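Local coordinates for hypothetical protein, haloacid dehalogenase-like hydrolase (Bacillus subtilis, PDB 1NRW) that dephosphorylates five- and six-carbon sugar phosphates and nucleoside monophosphates in vitro, and flavin mononucleotide to a lesser extent, as a magnesium-dependent phosphatase of the HAD superfamily, at residues V40-G45 and I60-I65; G45-D50 and E105-S110; A215-A220 and K245-A250; M4-I9 and E233-V238. One frame throughout, in Å; residues are numbered along the deposited sequence. Where two conformers were deposited one is given.

Interaction 1: V40-G45 and I60-I65; sequences VVVSTG and IKTWVI. With PO4 (phosphate ion), chain B.
Val41, Val42 and Ser43 run beside Trp63, Val64 and Ile65 as parallel neighbours, the two strands of a beta-alpha-beta crossover in the Rossmann-like HAD core; helix 48-55 makes the connection. The N-to-C directions differ by 26°. Four backbone bonds join the strands, from Trp63 N to Val40 O at one end to Thr44 N and Ile65 O (2.8 Å) at the other.

Packing is densest on the face bearing Val41, Ser43 and Ile65. CG1 of Val41, anti to its backbone N (chi1 -173°), meets both Ile65 CG1 and Ile65 CD1 at 3.6 Å. The other methyl, CG2, lies 3.6 Å from Trp63 CB. Ser43 OG abuts Ile65 CG2 at 3.4 Å, and helix 217-227 covers this face through Leu224 and Ala220. Looseness is confined to residues 60 and 61, which diverge from the partner strand, exposed Lys61 turning away to a salt bridge with Glu76. The Trp63 ring leads away from Val41 yet is buried against Tyr80 and Leu224, with Val40 O at its edge and NE1 bonded to Glu39.

At the C-terminal end the chain enters the phosphate site, where Thr44 OG1 donates to phosphate O4 (2.7 Å) and Gly45 N to O2. Back near the loose end, Trp63 O has two donors on opposite faces of its carbonyl plane: Val42 N at 2.9 Å, and Thr62 OG1, which comes from above the plane at 2.8 Å.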
loop_
_atom_site.group_PDB
_atom_site.type_symbol
_atom_site.label_atom_id
_atom_site.label_comp_id
_atom_site.label_asym_id
_atom_site.label_seq_id
_atom_site.Cartn_x
_atom_site.Cartn_y
_atom_site.Cartn_z
ATOM N N VAL A 40 15.217 4.640 -5.636
ATOM C CA VAL A 40 14.402 3.653 -4.942
ATOM C C VAL A 40 13.087 4.263 -4.486
ATOM O O VAL A 40 13.065 5.334 -3.873
ATOM C CB VAL A 40 15.138 3.070 -3.716
ATOM C CG1 VAL A 40 14.203 2.133 -2.948
ATOM C CG2 VAL A 40 16.384 2.312 -4.176
ATOM N N VAL A 41 11.996 3.571 -4.796
ATOM C CA VAL A 41 10.663 4.024 -4.427
ATOM C C VAL A 41 9.927 2.934 -3.659
ATOM O O VAL A 41 9.930 1.773 -4.065
ATOM C CB VAL A 41 9.835 4.376 -5.683
ATOM C CG1 VAL A 41 8.511 5.006 -5.277
ATOM C CG2 VAL A 41 10.636 5.304 -6.585
ATOM N N VAL A 42 9.321 3.308 -2.538
ATOM C CA VAL A 42 8.544 2.373 -1.729
ATOM C C VAL A 42 7.086 2.743 -1.989
ATOM O O VAL A 42 6.695 3.909 -1.852
ATOM C CB VAL A 42 8.903 2.503 -0.234
ATOM C CG1 VAL A 42 7.918 1.720 0.621
ATOM C CG2 VAL A 42 10.312 1.972 -0.011
ATOM N N SER A 43 6.289 1.749 -2.370
ATOM C CA SER A 43 4.889 1.971 -2.728
ATOM C C SER A 43 3.906 1.199 -1.855
ATOM O O SER A 43 3.983 -0.026 -1.749
ATOM C CB SER A 43 4.690 1.592 -4.195
ATOM O OG SER A 43 3.382 1.911 -4.636
ATOM N N THR A 44 2.951 1.915 -1.272
ATOM C CA THR A 44 1.996 1.299 -0.357
ATOM C C THR A 44 0.587 1.885 -0.416
ATOM O O THR A 44 0.374 2.981 -0.930
ATOM C CB THR A 44 2.509 1.454 1.101
ATOM O OG1 THR A 44 1.615 0.802 2.014
ATOM C CG2 THR A 44 2.602 2.938 1.479
ATOM N N GLY A 45 -0.372 1.135 0.121
ATOM C CA GLY A 45 -1.740 1.606 0.183
ATOM C C GLY A 45 -1.911 2.401 1.471
ATOM O O GLY A 45 -2.927 3.058 1.678
ATOM N N ILE A 60 16.190 5.643 6.951
ATOM C CA ILE A 60 15.950 5.308 5.554
ATOM C C ILE A 60 15.152 6.417 4.878
ATOM O O ILE A 60 14.155 6.897 5.416
ATOM C CB ILE A 60 15.178 3.970 5.415
ATOM C CG1 ILE A 60 16.064 2.809 5.883
ATOM C CG2 ILE A 60 14.733 3.759 3.963
ATOM C CD1 ILE A 60 15.356 1.468 5.920
ATOM N N LYS A 61 15.610 6.826 3.700
ATOM C CA LYS A 61 14.944 7.871 2.930
ATOM C C LYS A 61 14.825 7.443 1.477
ATOM O O LYS A 61 15.827 7.310 0.772
ATOM C CB LYS A 61 15.727 9.182 3.006
ATOM C CG LYS A 61 15.721 9.834 4.376
ATOM C CD LYS A 61 16.420 11.182 4.336
ATOM C CE LYS A 61 16.295 11.910 5.664
ATOM N NZ LYS A 61 16.950 13.249 5.621
ATOM N N THR A 62 13.594 7.233 1.029
ATOM C CA THR A 62 13.344 6.820 -0.349
ATOM C C THR A 62 12.163 7.615 -0.876
ATOM O O THR A 62 11.503 8.330 -0.124
ATOM C CB THR A 62 12.917 5.337 -0.429
ATOM O OG1 THR A 62 11.619 5.189 0.174
ATOM C CG2 THR A 62 13.909 4.436 0.297
ATOM N N TRP A 63 11.900 7.497 -2.173
ATOM C CA TRP A 63 10.716 8.138 -2.724
ATOM C C TRP A 63 9.609 7.294 -2.110
ATOM O O TRP A 63 9.816 6.105 -1.829
ATOM C CB TRP A 63 10.645 7.992 -4.245
ATOM C CG TRP A 63 11.639 8.814 -4.985
ATOM C CD1 TRP A 63 12.940 8.498 -5.235
ATOM C CD2 TRP A 63 11.421 10.112 -5.551
ATOM N NE1 TRP A 63 13.551 9.521 -5.924
ATOM C CE2 TRP A 63 12.642 10.523 -6.131
ATOM C CE3 TRP A 63 10.312 10.966 -5.623
ATOM C CZ2 TRP A 63 12.789 11.758 -6.776
ATOM C CZ3 TRP A 63 10.458 12.200 -6.267
ATOM C CH2 TRP A 63 11.692 12.579 -6.835
ATOM N N VAL A 64 8.445 7.892 -1.895
ATOM C CA VAL A 64 7.332 7.155 -1.319
ATOM C C VAL A 64 6.039 7.393 -2.072
ATOM O O VAL A 64 5.595 8.537 -2.227
ATOM C CB VAL A 64 7.072 7.555 0.149
ATOM C CG1 VAL A 64 5.875 6.762 0.703
ATOM C CG2 VAL A 64 8.310 7.299 0.990
ATOM N N ILE A 65 5.454 6.303 -2.546
ATOM C CA ILE A 65 4.163 6.350 -3.219
ATOM C C ILE A 65 3.225 5.792 -2.151
ATOM O O ILE A 65 3.416 4.665 -1.677
ATOM C CB ILE A 65 4.151 5.457 -4.465
ATOM C CG1 ILE A 65 5.041 6.082 -5.545
ATOM C CG2 ILE A 65 2.718 5.275 -4.968
ATOM C CD1 ILE A 65 5.207 5.231 -6.786
HETATM P P PO4 B . 0.727 -2.556 1.028
HETATM O O1 PO4 B . 1.389 -3.728 0.423
HETATM O O2 PO4 B . 0.281 -1.635 -0.049
HETATM O O3 PO4 B . -0.445 -3.010 1.816
HETATM O O4 PO4 B . 1.690 -1.859 1.912
#

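Interaction 2: G45-D50 and E105-S110; sequences GRAHFD and EVFTGS. With PO4 (phosphate ion), chain B.
Phe107 meets Ala47 through two torsions: chi1 (-67°) sets its CG anti to the carbonyl carbon, on the side of the loop, and chi2 (-94°) turns the ring so that CE1 lies 3.6 Å from Ala47 N. In Phe49, CG stands between the backbone N and carbonyl carbon (chi1 49°), and the ring comes back beside the helix start, with Ala47 CB 3.3 Å above one face and offset toward the rim. Gly45 O stands over the centre of one face of the Phe107 ring, 3.9 Å above its plane. Ala47 CB lies at the edge, 4.0 Å from Phe107 CD1, and Asp50 OD2 too, 4.2 Å from Phe107 CE1.

The contact joins the HAD core, where residues 45-50 follow a core strand, to strand 103-108 of the separate six-stranded sheet, consistent with the cap of Cof-type phosphatases. Gly45 N binds the phosphate and its carbonyl is held by Asn174 of that sheet. Arg46 points away and pairs through NE with Asp12, a metal ligand.

Of the two deposited Phe49 conformers, the one given puts CE2 3.8 Å from Ser110 O. Asp50 OD2 accepts from Ala47 N, at the helix N-cap, at 3.1 Å on its anti side.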
loop_
_atom_site.group_PDB
_atom_site.type_symbol
_atom_site.label_atom_id
_atom_site.label_comp_id
_atom_site.label_asym_id
_atom_site.label_seq_id
_atom_site.Cartn_x
_atom_site.Cartn_y
_atom_site.Cartn_z
ATOM N N GLY A 45 -0.372 1.135 0.121
ATOM C CA GLY A 45 -1.740 1.606 0.183
ATOM C C GLY A 45 -1.911 2.401 1.471
ATOM O O GLY A 45 -2.927 3.058 1.678
ATOM N N ARG A 46 -0.906 2.342 2.343
ATOM C CA ARG A 46 -0.955 3.065 3.611
ATOM C C ARG A 46 -0.625 4.546 3.439
ATOM O O ARG A 46 -0.347 5.011 2.338
ATOM C CB ARG A 46 0.019 2.450 4.618
ATOM C CG ARG A 46 -0.329 1.029 5.059
ATOM C CD ARG A 46 0.713 0.550 6.042
ATOM N NE ARG A 46 0.613 -0.875 6.336
ATOM C CZ ARG A 46 -0.003 -1.382 7.399
ATOM N NH1 ARG A 46 -0.592 -0.582 8.280
ATOM N NH2 ARG A 46 0.004 -2.695 7.597
ATOM N N ALA A 47 -0.649 5.285 4.544
ATOM C CA ALA A 47 -0.355 6.709 4.505
ATOM C C ALA A 47 1.145 6.984 4.508
ATOM O O ALA A 47 1.938 6.179 4.992
ATOM C CB ALA A 47 -1.008 7.401 5.700
ATOM N N HIS A 48 1.532 8.135 3.968
ATOM C CA HIS A 48 2.933 8.511 3.956
ATOM C C HIS A 48 3.512 8.485 5.382
ATOM O O HIS A 48 4.637 8.033 5.587
ATOM C CB HIS A 48 3.091 9.913 3.340
ATOM C CG HIS A 48 4.492 10.447 3.388
ATOM N ND1 HIS A 48 5.529 9.901 2.660
ATOM C CD2 HIS A 48 5.023 11.484 4.077
ATOM C CE1 HIS A 48 6.638 10.578 2.900
ATOM N NE2 HIS A 48 6.357 11.544 3.756
ATOM N N PHE A 49 2.746 8.956 6.363
ATOM C CA PHE A 49 3.247 8.962 7.733
ATOM C C PHE A 49 3.421 7.564 8.322
ATOM O O PHE A 49 4.197 7.379 9.257
ATOM C CB PHE A 49 2.374 9.847 8.644
ATOM C CG PHE A 49 0.893 9.596 8.533
ATOM C CD1 PHE A 49 0.330 8.416 9.004
ATOM C CD2 PHE A 49 0.054 10.568 7.995
ATOM C CE1 PHE A 49 -1.052 8.212 8.946
ATOM C CE2 PHE A 49 -1.324 10.375 7.931
ATOM C CZ PHE A 49 -1.879 9.194 8.408
ATOM N N ASP A 50 2.717 6.580 7.770
ATOM C CA ASP A 50 2.850 5.195 8.240
ATOM C C ASP A 50 4.222 4.693 7.795
ATOM O O ASP A 50 4.894 3.951 8.514
ATOM C CB ASP A 50 1.782 4.274 7.634
ATOM C CG ASP A 50 0.412 4.477 8.242
ATOM O OD1 ASP A 50 0.333 4.712 9.466
ATOM O OD2 ASP A 50 -0.589 4.377 7.498
ATOM N N GLU A 105 -11.514 2.783 6.563
ATOM C CA GLU A 105 -10.472 3.722 6.945
ATOM C C GLU A 105 -10.350 4.708 5.794
ATOM O O GLU A 105 -10.324 4.305 4.630
ATOM C CB GLU A 105 -9.144 2.989 7.161
ATOM C CG GLU A 105 -9.208 1.927 8.257
ATOM C CD GLU A 105 -7.883 1.218 8.473
ATOM O OE1 GLU A 105 -6.869 1.635 7.870
ATOM O OE2 GLU A 105 -7.854 0.244 9.255
ATOM N N VAL A 106 -10.290 5.994 6.123
ATOM C CA VAL A 106 -10.192 7.036 5.105
ATOM C C VAL A 106 -8.827 7.710 5.164
ATOM O O VAL A 106 -8.512 8.436 6.110
ATOM C CB VAL A 106 -11.296 8.104 5.297
ATOM C CG1 VAL A 106 -11.301 9.070 4.114
ATOM C CG2 VAL A 106 -12.664 7.427 5.430
ATOM N N PHE A 107 -8.016 7.460 4.146
ATOM C CA PHE A 107 -6.683 8.039 4.072
ATOM C C PHE A 107 -6.766 9.441 3.487
ATOM O O PHE A 107 -7.204 9.621 2.354
ATOM C CB PHE A 107 -5.787 7.148 3.210
ATOM C CG PHE A 107 -5.505 5.804 3.829
ATOM C CD1 PHE A 107 -4.354 5.602 4.590
ATOM C CD2 PHE A 107 -6.415 4.760 3.696
ATOM C CE1 PHE A 107 -4.115 4.374 5.215
ATOM C CE2 PHE A 107 -6.185 3.523 4.320
ATOM C CZ PHE A 107 -5.034 3.336 5.078
ATOM N N THR A 108 -6.354 10.426 4.280
ATOM C CA THR A 108 -6.376 11.826 3.868
ATOM C C THR A 108 -4.998 12.421 4.121
ATOM O O THR A 108 -4.053 11.702 4.440
ATOM C CB THR A 108 -7.398 12.635 4.687
ATOM O OG1 THR A 108 -6.922 12.777 6.032
ATOM C CG2 THR A 108 -8.742 11.932 4.703
ATOM N N GLY A 109 -4.882 13.735 3.994
ATOM C CA GLY A 109 -3.596 14.362 4.238
ATOM C C GLY A 109 -3.237 14.362 5.716
ATOM O O GLY A 109 -2.158 13.919 6.110
ATOM N N SER A 110 -4.166 14.848 6.535
ATOM C CA SER A 110 -3.976 14.945 7.980
ATOM C C SER A 110 -3.858 13.621 8.735
ATOM O O SER A 110 -2.943 13.440 9.541
ATOM C CB SER A 110 -5.111 15.776 8.581
ATOM O OG SER A 110 -6.369 15.323 8.110
HETATM P P PO4 B . 0.727 -2.556 1.028
HETATM O O1 PO4 B . 1.389 -3.728 0.423
HETATM O O2 PO4 B . 0.281 -1.635 -0.049
HETATM O O3 PO4 B . -0.445 -3.010 1.816
HETATM O O4 PO4 B . 1.690 -1.859 1.912
#

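Interaction 3: A215-A220 and K245-A250; sequences ASKGQA and KSMLEA. With PO4 (phosphate ion), chain B.
The Lys217-Gly218 peptide is the flat group here: CB of Met247, a selenomethionine, lies over one face, 3.8 Å from Lys217 C, and Ser246 OG meets its N-H, with Gly218 N donating at 3.0 Å and an angle of 145°. The hydroxyl is placed for this by a chi1 of 66°, which sets OG between the Ser246 backbone N and carbonyl carbon. With no side chain on Gly218, the two backbones close to 3.6 Å between Gly218 CA and Met247 CA, and the glycine CA also makes a CA-H...O contact with Ser246 O. Ala250 CB reaches 3.8 Å from Gly218 O.

The meeting is of two helices of the HAD core, the start of helix 217-227 against helix 245-250, beside the phosphate and metal site. Lys217 CB touches Met247 CB at 4.0 Å; beyond CG the lysine chain is extended and carries NZ away to phosphate O2, 2.8 Å distant. NZ also forms salt bridges with Asp10 and Asp244 and a bond to Ser43 O, so its three N-H groups are shared among four partners.

Ser216, the N-cap, takes the amide of Gln219 on its OG at 3.1 Å. The chemistry implies that two first-turn N-H groups are satisfied by serine hydroxyls, one from its own cap and one from the neighbouring helix, which ties the helix start carrying Lys217 to residues 245-250.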
loop_
_atom_site.group_PDB
_atom_site.type_symbol
_atom_site.label_atom_id
_atom_site.label_comp_id
_atom_site.label_asym_id
_atom_site.label_seq_id
_atom_site.Cartn_x
_atom_site.Cartn_y
_atom_site.Cartn_z
ATOM N N ALA A 215 -5.251 7.083 -9.709
ATOM C CA ALA A 215 -4.435 6.735 -8.552
ATOM C C ALA A 215 -4.288 5.218 -8.415
ATOM O O ALA A 215 -5.199 4.537 -7.949
ATOM C CB ALA A 215 -5.052 7.314 -7.275
ATOM N N SER A 216 -3.150 4.695 -8.854
ATOM C CA SER A 216 -2.854 3.270 -8.734
ATOM C C SER A 216 -1.338 3.189 -8.596
ATOM O O SER A 216 -0.626 4.124 -8.974
ATOM C CB SER A 216 -3.334 2.481 -9.963
ATOM O OG SER A 216 -2.551 2.743 -11.118
ATOM N N LYS A 217 -0.826 2.095 -8.041
ATOM C CA LYS A 217 0.616 1.996 -7.878
ATOM C C LYS A 217 1.320 2.061 -9.229
ATOM O O LYS A 217 2.381 2.667 -9.348
ATOM C CB LYS A 217 0.991 0.709 -7.134
ATOM C CG LYS A 217 0.577 0.732 -5.665
ATOM C CD LYS A 217 1.172 -0.440 -4.891
ATOM C CE LYS A 217 0.740 -0.411 -3.426
ATOM N NZ LYS A 217 1.401 -1.497 -2.651
ATOM N N GLY A 218 0.712 1.453 -10.247
ATOM C CA GLY A 218 1.300 1.467 -11.576
ATOM C C GLY A 218 1.320 2.850 -12.209
ATOM O O GLY A 218 2.316 3.245 -12.803
ATOM N N GLN A 219 0.229 3.597 -12.086
ATOM C CA GLN A 219 0.182 4.938 -12.663
ATOM C C GLN A 219 1.129 5.898 -11.949
ATOM O O GLN A 219 1.722 6.775 -12.576
ATOM C CB GLN A 219 -1.248 5.482 -12.627
ATOM C CG GLN A 219 -2.181 4.776 -13.595
ATOM C CD GLN A 219 -3.613 5.246 -13.470
ATOM O OE1 GLN A 219 -4.377 4.758 -12.626
ATOM N NE2 GLN A 219 -3.984 6.211 -14.299
ATOM N N ALA A 220 1.273 5.730 -10.638
ATOM C CA ALA A 220 2.165 6.581 -9.861
ATOM C C ALA A 220 3.606 6.303 -10.278
ATOM O O ALA A 220 4.427 7.218 -10.358
ATOM C CB ALA A 220 1.984 6.316 -8.360
ATOM N N LYS A 245 -0.329 -5.448 -8.725
ATOM C CA LYS A 245 -0.446 -5.889 -10.112
ATOM C C LYS A 245 -0.126 -4.805 -11.136
ATOM O O LYS A 245 0.711 -5.007 -12.022
ATOM C CB LYS A 245 -1.847 -6.448 -10.367
ATOM C CG LYS A 245 -2.062 -6.990 -11.772
ATOM C CD LYS A 245 -3.469 -7.554 -11.919
ATOM C CE LYS A 245 -3.774 -7.923 -13.359
ATOM N NZ LYS A 245 -2.845 -8.962 -13.874
ATOM N N SER A 246 -0.771 -3.652 -11.006
ATOM C CA SER A 246 -0.550 -2.566 -11.953
ATOM C C SER A 246 0.888 -2.066 -12.019
ATOM O O SER A 246 1.339 -1.646 -13.088
ATOM C CB SER A 246 -1.495 -1.389 -11.665
ATOM O OG SER A 246 -1.231 -0.777 -10.414
HETATM N N MSE A 247 1.630 -2.102 -10.913
HETATM C CA MSE A 247 2.996 -1.610 -11.013
HETATM C C MSE A 247 3.938 -2.652 -11.612
HETATM O O MSE A 247 4.907 -2.289 -12.273
HETATM C CB MSE A 247 3.514 -1.055 -9.675
HETATM C CG MSE A 247 3.999 -2.036 -8.654
HETATM SE SE MSE A 247 4.836 -1.011 -7.212
HETATM C CE MSE A 247 4.769 -2.391 -5.861
ATOM N N LEU A 248 3.654 -3.939 -11.410
ATOM C CA LEU A 248 4.487 -4.966 -12.035
ATOM C C LEU A 248 4.250 -4.863 -13.540
ATOM O O LEU A 248 5.183 -4.983 -14.338
ATOM C CB LEU A 248 4.111 -6.372 -11.563
ATOM C CG LEU A 248 4.897 -6.930 -10.372
ATOM C CD1 LEU A 248 4.523 -6.162 -9.105
ATOM C CD2 LEU A 248 4.596 -8.420 -10.211
ATOM N N GLU A 249 2.998 -4.632 -13.924
ATOM C CA GLU A 249 2.650 -4.507 -15.338
ATOM C C GLU A 249 3.301 -3.273 -15.954
ATOM O O GLU A 249 3.773 -3.311 -17.093
ATOM C CB GLU A 249 1.128 -4.423 -15.504
ATOM C CG GLU A 249 0.373 -5.630 -14.971
ATOM C CD GLU A 249 -1.136 -5.491 -15.114
ATOM O OE1 GLU A 249 -1.679 -4.431 -14.737
ATOM O OE2 GLU A 249 -1.779 -6.447 -15.595
ATOM N N ALA A 250 3.341 -2.180 -15.199
ATOM C CA ALA A 250 3.930 -0.940 -15.689
ATOM C C ALA A 250 5.450 -0.998 -15.818
ATOM O O ALA A 250 6.016 -0.453 -16.767
ATOM C CB ALA A 250 3.533 0.218 -14.779
HETATM P P PO4 B . 0.727 -2.556 1.028
HETATM O O1 PO4 B . 1.389 -3.728 0.423
HETATM O O2 PO4 B . 0.281 -1.635 -0.049
HETATM O O3 PO4 B . -0.445 -3.010 1.816
HETATM O O4 PO4 B . 1.690 -1.859 1.912
#

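Interaction 4: M4-I9 and E233-V238; sequences MKLIAI and EETAAV
Met4, a selenomethionine, lays its bent chain over the start of the opposing strand: SE rests 3.5 Å from Thr235 O and 3.8 Å from Ala236 CB, fitting against the small alanine. On the face carrying Leu6 and Ala8 the bumps are slight, with Leu6 CB 3.9 Å from Thr235 CG2 and Ala8 CB 4.0 Å from Ala237 CB. At the far end of the other face Ile9 and Val238 lie side by side. Val238 CG1, between its N and carbonyl carbon (chi1 60°), comes 3.9 Å from Ile9 CG2, and helix 279-286 covers both residues.

Segments 6-9 and 235-238 run parallel, inclined by 13°, within central neighbouring strands of the HAD core sheet. Their backbone bonds alternate, including Ala8 N to Ala236 O at 2.8 Å, and the strands lead to the metal ligands Asp10 and Asp240.

Near the N terminus Glu234 O takes Lys5 N and, weakly, Leu6 N. Lys5 and Glu234 run alongside each other, and Lys5 NZ meets Glu234 OE1 at 2.6 Å from above the carboxylate plane. The chemistry implies a polar end held by an ion pair and an apolar interior held by backbone bonds and aliphatic side chains.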
loop_
_atom_site.group_PDB
_atom_site.type_symbol
_atom_site.label_atom_id
_atom_site.label_comp_id
_atom_site.label_asym_id
_atom_site.label_seq_id
_atom_site.Cartn_x
_atom_site.Cartn_y
_atom_site.Cartn_z
HETATM N N MSE A 4 18.833 -1.343 -14.423
HETATM C CA MSE A 4 17.670 -0.631 -13.819
HETATM C C MSE A 4 18.086 0.709 -13.226
HETATM O O MSE A 4 19.114 0.812 -12.553
HETATM C CB MSE A 4 17.034 -1.492 -12.719
HETATM C CG MSE A 4 16.503 -2.837 -13.186
HETATM SE SE MSE A 4 15.063 -2.701 -14.473
HETATM C CE MSE A 4 16.075 -3.063 -16.083
ATOM N N LYS A 5 17.284 1.737 -13.474
ATOM C CA LYS A 5 17.569 3.065 -12.948
ATOM C C LYS A 5 16.578 3.437 -11.847
ATOM O O LYS A 5 16.825 4.349 -11.060
ATOM C CB LYS A 5 17.514 4.106 -14.067
ATOM C CG LYS A 5 18.734 4.103 -14.981
ATOM C CD LYS A 5 18.685 5.271 -15.957
ATOM C CE LYS A 5 19.986 5.405 -16.742
ATOM N NZ LYS A 5 20.295 4.186 -17.539
ATOM N N LEU A 6 15.457 2.727 -11.807
ATOM C CA LEU A 6 14.424 2.968 -10.803
ATOM C C LEU A 6 13.831 1.632 -10.362
ATOM O O LEU A 6 13.513 0.778 -11.192
ATOM C CB LEU A 6 13.322 3.871 -11.375
ATOM C CG LEU A 6 12.183 4.303 -10.437
ATOM C CD1 LEU A 6 11.470 5.511 -11.025
ATOM C CD2 LEU A 6 11.200 3.161 -10.232
ATOM N N ILE A 7 13.693 1.451 -9.052
ATOM C CA ILE A 7 13.131 0.220 -8.514
ATOM C C ILE A 7 12.018 0.556 -7.528
ATOM O O ILE A 7 12.249 1.266 -6.550
ATOM C CB ILE A 7 14.207 -0.617 -7.784
ATOM C CG1 ILE A 7 15.329 -0.974 -8.764
ATOM C CG2 ILE A 7 13.587 -1.881 -7.199
ATOM C CD1 ILE A 7 16.542 -1.587 -8.107
ATOM N N ALA A 8 10.814 0.058 -7.808
ATOM C CA ALA A 8 9.646 0.287 -6.955
ATOM C C ALA A 8 9.473 -0.933 -6.051
ATOM O O ALA A 8 9.448 -2.068 -6.530
ATOM C CB ALA A 8 8.405 0.492 -7.817
ATOM N N ILE A 9 9.333 -0.691 -4.750
ATOM C CA ILE A 9 9.224 -1.779 -3.777
ATOM C C ILE A 9 7.991 -1.665 -2.881
ATOM O O ILE A 9 7.819 -0.667 -2.190
ATOM C CB ILE A 9 10.477 -1.793 -2.860
ATOM C CG1 ILE A 9 11.742 -1.781 -3.720
ATOM C CG2 ILE A 9 10.464 -3.020 -1.949
ATOM C CD1 ILE A 9 13.031 -1.647 -2.917
ATOM N N GLU A 233 11.430 0.799 -19.454
ATOM C CA GLU A 233 12.220 -0.401 -19.725
ATOM C C GLU A 233 13.356 -0.513 -18.711
ATOM O O GLU A 233 13.913 -1.590 -18.501
ATOM C CB GLU A 233 12.801 -0.353 -21.146
ATOM C CG GLU A 233 11.763 -0.387 -22.267
ATOM C CD GLU A 233 10.820 0.808 -22.253
ATOM O OE1 GLU A 233 11.308 1.957 -22.173
ATOM O OE2 GLU A 233 9.590 0.598 -22.329
ATOM N N GLU A 234 13.693 0.608 -18.083
ATOM C CA GLU A 234 14.758 0.640 -17.089
ATOM C C GLU A 234 14.216 0.750 -15.659
ATOM O O GLU A 234 14.873 1.304 -14.774
ATOM C CB GLU A 234 15.708 1.801 -17.383
ATOM C CG GLU A 234 16.590 1.562 -18.604
ATOM C CD GLU A 234 17.261 2.826 -19.099
ATOM O OE1 GLU A 234 17.891 3.528 -18.285
ATOM O OE2 GLU A 234 17.163 3.116 -20.309
ATOM N N THR A 235 13.017 0.223 -15.450
ATOM C CA THR A 235 12.398 0.233 -14.129
ATOM C C THR A 235 11.973 -1.184 -13.762
ATOM O O THR A 235 11.643 -1.990 -14.638
ATOM C CB THR A 235 11.138 1.130 -14.082
ATOM O OG1 THR A 235 10.104 0.554 -14.892
ATOM C CG2 THR A 235 11.456 2.528 -14.582
ATOM N N ALA A 236 11.989 -1.481 -12.467
ATOM C CA ALA A 236 11.574 -2.786 -11.965
ATOM C C ALA A 236 10.640 -2.528 -10.785
ATOM O O ALA A 236 10.749 -1.495 -10.123
ATOM C CB ALA A 236 12.783 -3.594 -11.507
ATOM N N ALA A 237 9.719 -3.451 -10.538
ATOM C CA ALA A 237 8.778 -3.322 -9.421
ATOM C C ALA A 237 8.604 -4.701 -8.806
ATOM O O ALA A 237 8.533 -5.707 -9.521
ATOM C CB ALA A 237 7.438 -2.793 -9.911
ATOM N N VAL A 238 8.540 -4.749 -7.480
ATOM C CA VAL A 238 8.397 -6.017 -6.775
ATOM C C VAL A 238 7.266 -5.927 -5.750
ATOM O O VAL A 238 7.093 -4.897 -5.098
ATOM C CB VAL A 238 9.742 -6.401 -6.081
ATOM C CG1 VAL A 238 10.156 -5.324 -5.079
ATOM C CG2 VAL A 238 9.620 -7.743 -5.404
#

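From the N terminus, residues 4-9 open interaction 4, which closes only at 233-238 and so encloses interactions 1 and 2 entirely. Interaction 1 joins strand 39-43, next to strand 6-10, to strand 63-66. Before it closes, interaction 2 begins at the shared Gly45 and runs out to residues 105-110 in the second sheet, so the two loops cross. Interaction 3 opens at 215-220, after both have closed, and ends at 245-250, crossing interaction 4. Interactions 1 and 4 thus pair four adjacent strands of the core sheet two by two, interaction 3 pairs helices over it, and interaction 2 connects the core to the second sheet, probably the cap. Interactions 1, 2 and 3 meet at the phosphate.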